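Local coordinates for sensor protein (PDB 3MXQ), which is a sensor histidine kinase, present here as its N-terminal PAS sensor domain; the whole protein probably uses ATP to phosphorylate a histidine in signal transduction, at the interface of chains A and B. Sequence-based numbering; all coordinates share one arbitrary frame. Chains: chain A/B, Sensor protein.

Contact 1: the interface of chains A and B. Residues chain A 25, 29, 32; chain B 48-49.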
# COMPACT_ATOMS: atom_id res chain seq x y z
N SER A 25 -9.80 -2.02 4.41
CA SER A 25 -9.85 -3.45 4.36
C SER A 25 -10.16 -3.91 2.96
O SER A 25 -9.58 -4.90 2.51
CB SER A 25 -10.90 -3.97 5.31
OG SER A 25 -11.21 -5.30 4.98
N ASP A 29 -7.79 -6.12 0.29
CA ASP A 29 -8.31 -7.35 -0.30
C ASP A 29 -8.07 -7.34 -1.82
O ASP A 29 -7.69 -8.35 -2.41
CB ASP A 29 -9.81 -7.56 0.00
CG ASP A 29 -10.08 -8.06 1.46
OD1 ASP A 29 -9.21 -7.82 2.35
OD2 ASP A 29 -11.16 -8.68 1.71
N SER A 32 -4.06 -7.42 -2.87
CA SER A 32 -3.19 -8.49 -2.41
C SER A 32 -2.95 -9.50 -3.53
O SER A 32 -3.80 -9.70 -4.39
CB SER A 32 -3.73 -9.15 -1.14
OG SER A 32 -4.93 -9.85 -1.39
N ASN B 48 -13.72 -9.73 6.44
CA ASN B 48 -12.43 -9.84 5.78
C ASN B 48 -12.09 -11.16 5.14
O ASN B 48 -12.30 -12.21 5.75
CB ASN B 48 -11.39 -9.72 6.88
CG ASN B 48 -10.64 -8.45 6.84
OD1 ASN B 48 -10.99 -7.53 6.13
ND2 ASN B 48 -9.57 -8.40 7.59
N GLU B 49 -11.47 -11.13 3.96
CA GLU B 49 -10.80 -12.33 3.47
C GLU B 49 -9.66 -12.66 4.44
O GLU B 49 -9.43 -13.82 4.77
CB GLU B 49 -10.26 -12.15 2.05
CG GLU B 49 -9.53 -13.39 1.48
CD GLU B 49 -8.56 -13.05 0.33
OE1 GLU B 49 -8.44 -11.85 -0.04
OE2 GLU B 49 -7.90 -13.98 -0.21

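Contact 2: the interface of chains A and B. Residues chain A 31-33, 142; chain B 21, 24-25, 28.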
# COMPACT_ATOMS: atom_id res chain seq x y z
N LEU A 31 -5.88 -5.44 -3.63
CA LEU A 31 -4.48 -5.31 -4.04
C LEU A 31 -3.59 -6.50 -3.69
O LEU A 31 -2.47 -6.58 -4.17
CB LEU A 31 -3.84 -4.05 -3.46
CG LEU A 31 -4.30 -2.74 -4.08
CD1 LEU A 31 -4.01 -1.63 -3.13
CD2 LEU A 31 -3.62 -2.53 -5.40
N SER A 32 -4.06 -7.42 -2.87
CA SER A 32 -3.19 -8.49 -2.41
C SER A 32 -2.95 -9.50 -3.53
O SER A 32 -3.80 -9.70 -4.39
CB SER A 32 -3.73 -9.15 -1.14
OG SER A 32 -4.93 -9.85 -1.39
N PHE A 33 -1.77 -10.09 -3.54
CA PHE A 33 -1.37 -11.01 -4.59
C PHE A 33 -0.39 -12.00 -4.03
O PHE A 33 0.22 -11.74 -3.01
CB PHE A 33 -0.74 -10.27 -5.76
CG PHE A 33 0.52 -9.51 -5.42
CD1 PHE A 33 0.46 -8.33 -4.69
CD2 PHE A 33 1.76 -9.96 -5.86
CE1 PHE A 33 1.63 -7.61 -4.38
CE2 PHE A 33 2.92 -9.25 -5.56
CZ PHE A 33 2.86 -8.07 -4.81
N TYR A 142 -1.95 -12.79 -9.70
CA TYR A 142 -3.01 -11.82 -9.43
C TYR A 142 -4.36 -12.41 -9.73
O TYR A 142 -4.50 -13.14 -10.69
CB TYR A 142 -2.85 -10.59 -10.31
CG TYR A 142 -1.54 -9.88 -10.15
CD1 TYR A 142 -1.37 -8.90 -9.18
CD2 TYR A 142 -0.47 -10.18 -11.00
CE1 TYR A 142 -0.18 -8.24 -9.04
CE2 TYR A 142 0.74 -9.52 -10.86
CZ TYR A 142 0.87 -8.56 -9.88
OH TYR A 142 2.08 -7.91 -9.75
N ARG B 21 7.52 -4.84 -6.58
CA ARG B 21 6.55 -5.84 -6.15
C ARG B 21 6.81 -6.26 -4.73
O ARG B 21 5.87 -6.33 -3.95
CB ARG B 21 6.60 -7.07 -7.02
CG ARG B 21 6.11 -6.91 -8.44
CD ARG B 21 4.74 -6.24 -8.56
NE ARG B 21 4.41 -6.12 -9.98
CZ ARG B 21 4.83 -5.15 -10.79
NH1 ARG B 21 5.59 -4.16 -10.34
NH2 ARG B 21 4.48 -5.18 -12.08
N LEU B 24 5.62 -3.64 -2.45
CA LEU B 24 4.18 -3.65 -2.31
C LEU B 24 3.76 -4.79 -1.39
O LEU B 24 2.93 -4.61 -0.49
CB LEU B 24 3.49 -3.77 -3.66
CG LEU B 24 1.95 -3.77 -3.56
CD1 LEU B 24 1.43 -2.59 -2.73
CD2 LEU B 24 1.35 -3.78 -4.94
N SER B 25 4.35 -5.96 -1.60
CA SER B 25 4.06 -7.09 -0.75
C SER B 25 4.36 -6.74 0.71
O SER B 25 3.52 -6.95 1.57
CB SER B 25 4.84 -8.32 -1.21
OG SER B 25 4.89 -9.29 -0.19
N LEU B 28 1.62 -4.45 2.21
CA LEU B 28 0.34 -5.11 2.45
C LEU B 28 0.39 -6.01 3.68
O LEU B 28 -0.55 -6.03 4.47
CB LEU B 28 -0.13 -5.87 1.22
CG LEU B 28 -0.31 -4.97 -0.01
CD1 LEU B 28 -0.62 -5.77 -1.29
CD2 LEU B 28 -1.36 -3.91 0.25

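Contact 1: the interface of chains A and B
A:Ser25 and A:Asp29, one turn apart on helix 13-31 with helical backbone angles, face B:Asn48, a loop residue just before the short helix that follows strand 44-47, and B:Glu49, the first residue of that helix. The hydroxyl OG of A:Ser25 swings anti to its own backbone nitrogen (chi1 163°) and points at the side-chain amide of B:Asn48. It gives a hydrogen bond to the amide oxygen, with OG of A:Ser25 and OD1 of B:Asn48 2.5 Å apart. The donor arrives nearly along the C=O axis, the C=O...donor angle being 164°, so the oxygen is met head-on.

One turn further along, the carboxylate of A:Asp29 reaches the start of the partner's short helix. Its OD2 accepts a weak hydrogen bond from the backbone N of B:Glu49 at 3.3 Å, fairly straight at the hydrogen. The same OD2 lies 3.6 Å from CB of B:Glu49, so it touches main chain and the root of the side chain together. An acid at a helix N-terminus would be favoured by the helix dipole, and A:Asp29 may act as a capping group supplied by the other chain. The A:Asp29 carboxylate is set transverse to the B:Asn48 side chain.

The extended B:Glu49 runs antiparallel to the A:Asp29 side chain toward A:Ser32, whose OG is 4.3 Å from its OE1, too far for a bond; the two carboxylates are turned almost perpendicular. OD2 of A:Asp29 and OE1 of B:Glu49 are 4.5 Å apart, and this closeness of like charges may partly offset the polar grip. A:Ser32 lies beyond the helix end, at the margin of the patch.

This small polar patch probably helps position the N-terminal helix of one PAS domain against a loop and helix start of its neighbour, and its two-fold twin repeats the hold in a dimer that may be biological.

Contact 2: the interface of chains A and B
The ring of A:Phe33 is carried between its own backbone nitrogen and carbonyl carbon (chi1 61°), a crowded position that directs it toward helix 13-31 of chain B, while B:Leu24 sends CG anti to its backbone N (chi1 -180°) to meet it. The two side chains cross obliquely, with CE1 of the phenyl ring 3.9 Å from the methyl CD2 of B:Leu24. The ring also reaches the helix backbone: its CZ lies 3.6 Å from the carbonyl O of B:Arg21, which sits at the ring edge and in its plane. Such an approach sets the carbonyl against the weakly positive rim of the ring. Backbone N and CB of B:Ser25 approach CZ from one side of the ring plane, whereas CD2 of B:Leu24 lies to the other, so A:Phe33 lies against the helix main chain as well as its leucine.

A turn further along the helix, B:Leu28 extends one branch toward the chain A segment where helix 13-31 ends. Its methyl CD1 packs on backbone, 3.5 Å from the carbonyl O of A:Leu31 and 3.9 Å from CA of A:Ser32. The leucine thus rests on the polypeptide leading from helix to strand 34-39.

At the other end of the patch B:Arg21, bent at its second torsion, brings NE, the inner nitrogen of its guanidinium, to the phenol hydroxyl of A:Tyr142 on strand 134-145. NE of B:Arg21 donates a hydrogen bond to the hydroxyl OH of A:Tyr142 at 2.9 Å. The bond is bent, 136° at the hydrogen, and the hydroxyl lies somewhat out of the guanidinium plane. The arginine chain passes transverse to the tyrosine, which offers its hydroxyl rather than its ring face.

Mostly apolar with a polar bond at its margin, this surface packs the N-terminal helix of one PAS domain on the helix end and sheet of the other, and would help hold this pair of chains together if the pairing is biological.

Contact 1 and contact 2 lie side by side, the centres of their C-alpha atoms about 11 Å apart, and A:Ser32 belongs to both. Helix 13-31 ties them together: chain A supplies its helix to contact 1, whereas in contact 2 the helix of chain B packs on the end of the chain A helix, the loop after it and strand 134-145. Because the interface is two-fold symmetric, each contact recurs with the chains exchanged, and each N-terminal helix packs against the neighbouring chain. A polar and a mainly apolar patch thus adjoin along the helix pair, which could couple the two sensor domains if the pairing is biological.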